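Local coordinates for putative regulatory protein (PDB 2PZ9) that probably binds DNA as a transcriptional regulator of the TetR family, a mainly helical protein seen here as a dimer, at residues A170-I175 with T207-M212; T93-A98 with A144-K149. All blocks are in the same frame, centred on the assembly; numbering follows the deposited sequence.

Interaction 1 (A170-I175 with T207-M212); sequences ALINQI and TAVEHM
Helices 165-176 and 198-212, both of the TetR-like C-terminal region, run nearly antiparallel where they meet, at 163° between the directions of the two short segments and with their axes 11.1 Å apart. At that spacing the contact is made by side chains alone, and Met212, deposited as selenomethionine, buries the most surface. Its CB and CG touch nothing on 170-175 but carry the selenium out toward it, with SE roughly anti to CA (chi2 157°). Met212 SE then meets the tip of Ile175 end to end, 3.5 Å from Ile175 CD1. A bend at chi3 (75°) turns the methyl onward, so that Met212 CE comes against the side of Leu171 at an oblique angle, 3.8 Å from Leu171 CB and 4.0 Å from Leu171 CD1. Met212 CE also lies 3.8 Å from Ile175 CD1, and Ile172 CG1 stands more loosely beside it. The methyl is thus bordered by Leu171 and Ile172, neighbours in sequence, and by Ile175 one turn on.

One turn back, Val209 completes the seam. Val209 CG2, anti to the carbonyl carbon, lies 3.9 Å from Ile175 CD1, while Val209 CG1, anti to the backbone N, faces Ile172 CG1 at 4.4 Å. Ile175 CD1 therefore touches both Val209 and Met212. Helix 100-113 packs against one side of the pair, Tyr103 and Leu100 touching Ile172 and Ala104 touching Val209. On another side Leu171 rests on Ile175 of the second subunit, which places the seam beside the dimer interface.

All five side chains are apolar and buried. The two helices are accordingly joined here by the exclusion of water and by van der Waals fit, with the unbranched selenoether chain of Met212 lying against branched neighbours.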
loop_
_atom_site.group_PDB
_atom_site.type_symbol
_atom_site.label_atom_id
_atom_site.label_comp_id
_atom_site.label_asym_id
_atom_site.label_seq_id
_atom_site.Cartn_x
_atom_site.Cartn_y
_atom_site.Cartn_z
ATOM N N ALA A 170 3.405 8.977 -8.719
ATOM C CA ALA A 170 3.362 8.243 -7.453
ATOM C C ALA A 170 2.036 8.391 -6.714
ATOM O O ALA A 170 1.385 7.393 -6.389
ATOM C CB ALA A 170 4.493 8.690 -6.576
ATOM N N LEU A 171 1.662 9.640 -6.455
ATOM C CA LEU A 171 0.406 9.966 -5.788
ATOM C C LEU A 171 -0.809 9.297 -6.425
ATOM O O LEU A 171 -1.563 8.569 -5.762
ATOM C CB LEU A 171 0.179 11.484 -5.759
ATOM C CG LEU A 171 1.168 12.263 -4.877
ATOM C CD1 LEU A 171 1.201 13.746 -5.263
ATOM C CD2 LEU A 171 0.913 12.045 -3.361
ATOM N N ILE A 172 -0.994 9.531 -7.715
ATOM C CA ILE A 172 -2.169 9.010 -8.375
ATOM C C ILE A 172 -2.260 7.453 -8.312
ATOM O O ILE A 172 -3.323 6.888 -8.009
ATOM C CB ILE A 172 -2.280 9.577 -9.790
ATOM C CG1 ILE A 172 -2.437 11.100 -9.699
ATOM C CG2 ILE A 172 -3.475 8.947 -10.518
ATOM C CD1 ILE A 172 -2.374 11.808 -11.023
ATOM N N ASN A 173 -1.149 6.779 -8.584
ATOM C CA ASN A 173 -1.026 5.375 -8.287
ATOM C C ASN A 173 -1.405 4.944 -6.863
ATOM O O ASN A 173 -2.074 3.921 -6.684
ATOM C CB ASN A 173 0.386 4.956 -8.569
ATOM C CG ASN A 173 0.592 4.663 -9.996
ATOM O OD1 ASN A 173 0.524 3.500 -10.391
ATOM N ND2 ASN A 173 0.786 5.699 -10.810
ATOM N N GLN A 174 -0.959 5.704 -5.863
ATOM C CA GLN A 174 -1.302 5.413 -4.469
ATOM C C GLN A 174 -2.788 5.459 -4.256
ATOM O O GLN A 174 -3.376 4.441 -3.942
ATOM C CB GLN A 174 -0.668 6.397 -3.503
ATOM C CG GLN A 174 0.517 5.868 -2.847
ATOM C CD GLN A 174 0.277 4.627 -2.004
ATOM O OE1 GLN A 174 -0.420 4.666 -1.000
ATOM N NE2 GLN A 174 0.913 3.532 -2.386
ATOM N N ILE A 175 -3.368 6.653 -4.440
ATOM C CA ILE A 175 -4.789 6.943 -4.186
ATOM C C ILE A 175 -5.700 5.872 -4.785
ATOM O O ILE A 175 -6.692 5.483 -4.172
ATOM C CB ILE A 175 -5.215 8.322 -4.779
ATOM C CG1 ILE A 175 -4.066 9.315 -4.728
ATOM C CG2 ILE A 175 -6.366 8.946 -4.012
ATOM C CD1 ILE A 175 -4.335 10.597 -5.575
ATOM N N THR A 207 -13.090 11.930 -7.877
ATOM C CA THR A 207 -13.380 13.306 -7.519
ATOM C C THR A 207 -12.182 13.879 -6.813
ATOM O O THR A 207 -11.790 15.005 -7.079
ATOM C CB THR A 207 -14.612 13.384 -6.626
ATOM O OG1 THR A 207 -15.744 12.890 -7.356
ATOM C CG2 THR A 207 -14.883 14.812 -6.191
ATOM N N ALA A 208 -11.574 13.088 -5.940
ATOM C CA ALA A 208 -10.394 13.522 -5.217
ATOM C C ALA A 208 -9.243 13.867 -6.166
ATOM O O ALA A 208 -8.493 14.836 -5.944
ATOM C CB ALA A 208 -9.969 12.463 -4.213
ATOM N N VAL A 209 -9.095 13.076 -7.220
ATOM C CA VAL A 209 -7.986 13.268 -8.137
ATOM C C VAL A 209 -8.296 14.482 -8.980
ATOM O O VAL A 209 -7.391 15.281 -9.283
ATOM C CB VAL A 209 -7.700 12.022 -9.005
ATOM C CG1 VAL A 209 -6.605 12.300 -10.039
ATOM C CG2 VAL A 209 -7.281 10.865 -8.131
ATOM N N GLU A 210 -9.579 14.634 -9.328
ATOM C CA GLU A 210 -10.042 15.868 -9.938
ATOM C C GLU A 210 -9.663 17.079 -9.076
ATOM O O GLU A 210 -9.189 18.088 -9.610
ATOM C CB GLU A 210 -11.539 15.838 -10.219
ATOM C CG GLU A 210 -12.165 17.227 -10.534
ATOM C CD GLU A 210 -11.579 17.937 -11.791
ATOM O OE1 GLU A 210 -11.149 17.246 -12.761
ATOM O OE2 GLU A 210 -11.560 19.200 -11.818
ATOM N N HIS A 211 -9.831 16.989 -7.759
ATOM C CA HIS A 211 -9.452 18.118 -6.910
ATOM C C HIS A 211 -7.969 18.403 -6.937
ATOM O O HIS A 211 -7.580 19.548 -6.985
ATOM C CB HIS A 211 -9.969 17.970 -5.486
ATOM C CG HIS A 211 -11.427 18.262 -5.361
ATOM N ND1 HIS A 211 -12.395 17.281 -5.436
ATOM C CD2 HIS A 211 -12.089 19.432 -5.217
ATOM C CE1 HIS A 211 -13.587 17.831 -5.315
ATOM N NE2 HIS A 211 -13.429 19.133 -5.181
HETATM N N MSE A 212 -7.134 17.375 -6.944
HETATM C CA MSE A 212 -5.698 17.614 -7.020
HETATM C C MSE A 212 -5.226 18.265 -8.306
HETATM O O MSE A 212 -4.589 19.319 -8.276
HETATM C CB MSE A 212 -4.959 16.333 -6.861
HETATM C CG MSE A 212 -4.654 16.046 -5.465
HETATM SE SE MSE A 212 -4.423 14.133 -5.436
HETATM C CE MSE A 212 -2.653 13.909 -6.275
#

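Interaction 2 (T93-A98 with A144-K149); sequences TQLDPA and AGKLDK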
loop_
_atom_site.group_PDB
_atom_site.type_symbol
_atom_site.label_atom_id
_atom_site.label_comp_id
_atom_site.label_asym_id
_atom_site.label_seq_id
_atom_site.Cartn_x
_atom_site.Cartn_y
_atom_site.Cartn_z
ATOM N N THR A 93 -3.640 0.211 -18.973
ATOM C CA THR A 93 -3.354 1.428 -18.195
ATOM C C THR A 93 -2.688 2.537 -18.993
ATOM O O THR A 93 -1.944 3.341 -18.436
ATOM C CB THR A 93 -2.574 1.061 -16.887
ATOM O OG1 THR A 93 -3.519 0.904 -15.827
ATOM C CG2 THR A 93 -1.498 2.090 -16.466
ATOM N N GLN A 94 -2.961 2.579 -20.297
ATOM C CA GLN A 94 -2.599 3.733 -21.111
ATOM C C GLN A 94 -2.837 5.016 -20.279
ATOM O O GLN A 94 -3.957 5.280 -19.821
ATOM C CB GLN A 94 -3.412 3.700 -22.423
ATOM C CG GLN A 94 -3.616 5.040 -23.189
ATOM C CD GLN A 94 -2.388 5.492 -23.999
ATOM O OE1 GLN A 94 -1.951 6.657 -23.903
ATOM N NE2 GLN A 94 -1.835 4.580 -24.801
ATOM N N LEU A 95 -1.771 5.777 -20.039
ATOM C CA LEU A 95 -1.912 7.018 -19.295
ATOM C C LEU A 95 -2.399 8.167 -20.161
ATOM O O LEU A 95 -1.806 8.477 -21.193
ATOM C CB LEU A 95 -0.612 7.420 -18.597
ATOM C CG LEU A 95 -0.483 8.909 -18.183
ATOM C CD1 LEU A 95 -1.521 9.376 -17.150
ATOM C CD2 LEU A 95 0.917 9.221 -17.679
ATOM N N ASP A 96 -3.483 8.800 -19.721
ATOM C CA ASP A 96 -3.955 10.018 -20.343
ATOM C C ASP A 96 -3.667 11.218 -19.443
ATOM O O ASP A 96 -4.341 11.394 -18.421
ATOM C CB ASP A 96 -5.443 9.937 -20.647
ATOM C CG ASP A 96 -5.890 11.015 -21.632
ATOM O OD1 ASP A 96 -5.382 12.168 -21.581
ATOM O OD2 ASP A 96 -6.758 10.701 -22.475
ATOM N N PRO A 97 -2.662 12.048 -19.817
ATOM C CA PRO A 97 -2.246 13.182 -19.000
ATOM C C PRO A 97 -3.316 14.262 -18.917
ATOM O O PRO A 97 -3.314 15.065 -17.983
ATOM C CB PRO A 97 -1.014 13.698 -19.730
ATOM C CG PRO A 97 -0.569 12.571 -20.564
ATOM C CD PRO A 97 -1.823 11.938 -21.018
ATOM N N ALA A 98 -4.235 14.241 -19.877
ATOM C CA ALA A 98 -5.317 15.208 -19.967
ATOM C C ALA A 98 -6.570 14.725 -19.245
ATOM O O ALA A 98 -7.561 15.455 -19.166
ATOM C CB ALA A 98 -5.624 15.512 -21.423
ATOM N N ALA A 144 9.530 5.768 -16.675
ATOM C CA ALA A 144 10.299 6.809 -17.348
ATOM C C ALA A 144 9.490 7.416 -18.489
ATOM O O ALA A 144 9.546 8.635 -18.717
ATOM C CB ALA A 144 11.613 6.282 -17.845
ATOM N N GLY A 145 8.714 6.579 -19.174
ATOM C CA GLY A 145 7.862 7.038 -20.273
ATOM C C GLY A 145 6.724 7.940 -19.805
ATOM O O GLY A 145 6.478 9.010 -20.375
ATOM N N LYS A 146 6.026 7.505 -18.761
ATOM C CA LYS A 146 4.907 8.277 -18.221
ATOM C C LYS A 146 5.336 9.612 -17.615
ATOM O O LYS A 146 4.605 10.589 -17.687
ATOM C CB LYS A 146 4.131 7.455 -17.197
ATOM C CG LYS A 146 3.427 6.273 -17.799
ATOM C CD LYS A 146 2.640 5.549 -16.755
ATOM C CE LYS A 146 2.228 4.207 -17.235
ATOM N NZ LYS A 146 1.242 3.659 -16.253
ATOM N N LEU A 147 6.517 9.649 -17.011
ATOM C CA LEU A 147 7.042 10.895 -16.486
ATOM C C LEU A 147 7.320 11.830 -17.645
ATOM O O LEU A 147 7.100 13.030 -17.543
ATOM C CB LEU A 147 8.305 10.663 -15.659
ATOM C CG LEU A 147 8.119 9.857 -14.370
ATOM C CD1 LEU A 147 9.468 9.439 -13.796
ATOM C CD2 LEU A 147 7.287 10.624 -13.340
ATOM N N ASP A 148 7.778 11.289 -18.764
ATOM C CA ASP A 148 7.904 12.127 -19.933
ATOM C C ASP A 148 6.558 12.630 -20.448
ATOM O O ASP A 148 6.431 13.789 -20.803
ATOM C CB ASP A 148 8.738 11.448 -21.006
ATOM C CG ASP A 148 10.155 11.969 -21.016
ATOM O OD1 ASP A 148 10.877 11.746 -20.016
ATOM O OD2 ASP A 148 10.534 12.646 -22.002
ATOM N N LYS A 149 5.553 11.764 -20.432
ATOM C CA LYS A 149 4.197 12.102 -20.858
ATOM C C LYS A 149 3.660 13.244 -19.981
ATOM O O LYS A 149 3.057 14.199 -20.471
ATOM C CB LYS A 149 3.312 10.848 -20.758
ATOM C CG LYS A 149 2.408 10.524 -21.969
ATOM C CD LYS A 149 2.546 9.011 -22.377
ATOM C CE LYS A 149 1.215 8.241 -22.633
ATOM N NZ LYS A 149 0.268 8.885 -23.592
HETATM O O HOH W 1 -2.356 9.587 -24.188
#
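The loop 93-98, which leads from helix 74-92 to helix 100-113, is tied to helix 139-155 of the TetR-like C-terminal region, mainly by two lysines one turn apart. The polar part belongs chiefly to Lys149. Bent at chi2, chi3 and chi4, its chain brings Lys149 NZ to Gln94 OE1 at 3.2 Å, a hydrogen bond that lies in the plane of the amide with a C=O...N angle of 156°. Lys149 NZ also makes a weak hydrogen bond to Leu95 O, likewise 3.2 Å long. A water closes a triangle with the first bond, accepting from Lys149 NZ at 2.8 Å and donating to Gln94 OE1 at 3.0 Å. Lys146 NZ hydrogen-bonds Tyr103 OH on helix 100-113. Within the loop, Asp96 OD1 accepts from Ala98 N through its anti lone pair, forming an Asx turn.

The apolar part uses the lysine stems. Leu95 CD2 crosses obliquely over the Lys146 chain, 3.7 Å from Lys146 CB, and Pro97 CG meets Lys149 CG at 3.9 Å, nearly at right angles. Lys146 continues extended beyond CG past the methyl of Thr93.

An alanine in place of Lys149 would remove both ammonium bonds to the loop, the bond to the water and the CG contact with Pro97, and would probably loosen the loop's hold on the helix. Carbonyl oxygens, rather than carboxylates, receive the Lys149 ammonium, so its attachment to the loop rests on hydrogen bonds without a salt bridge.

Both segments of interaction 2 precede those of interaction 1 along the chain, and helix 165-176 is the next helix after 139-155. The centres of the two contacts are 14 Å apart and their nearest atoms about 6 Å, so they do not touch directly. Helix 100-113 joins them: its Tyr103 packs on Ile172 of interaction 1 and on Thr93 and Leu95 of interaction 2. Leu169, next to segment 170-175, touches Lys146 and Leu147. Both contacts also border the second subunit. Neither includes residues of the predicted helix-turn-helix, 52-71; they belong instead with the helices of the TetR-like C-terminal region, loop 93-98 leading into helix 100-113.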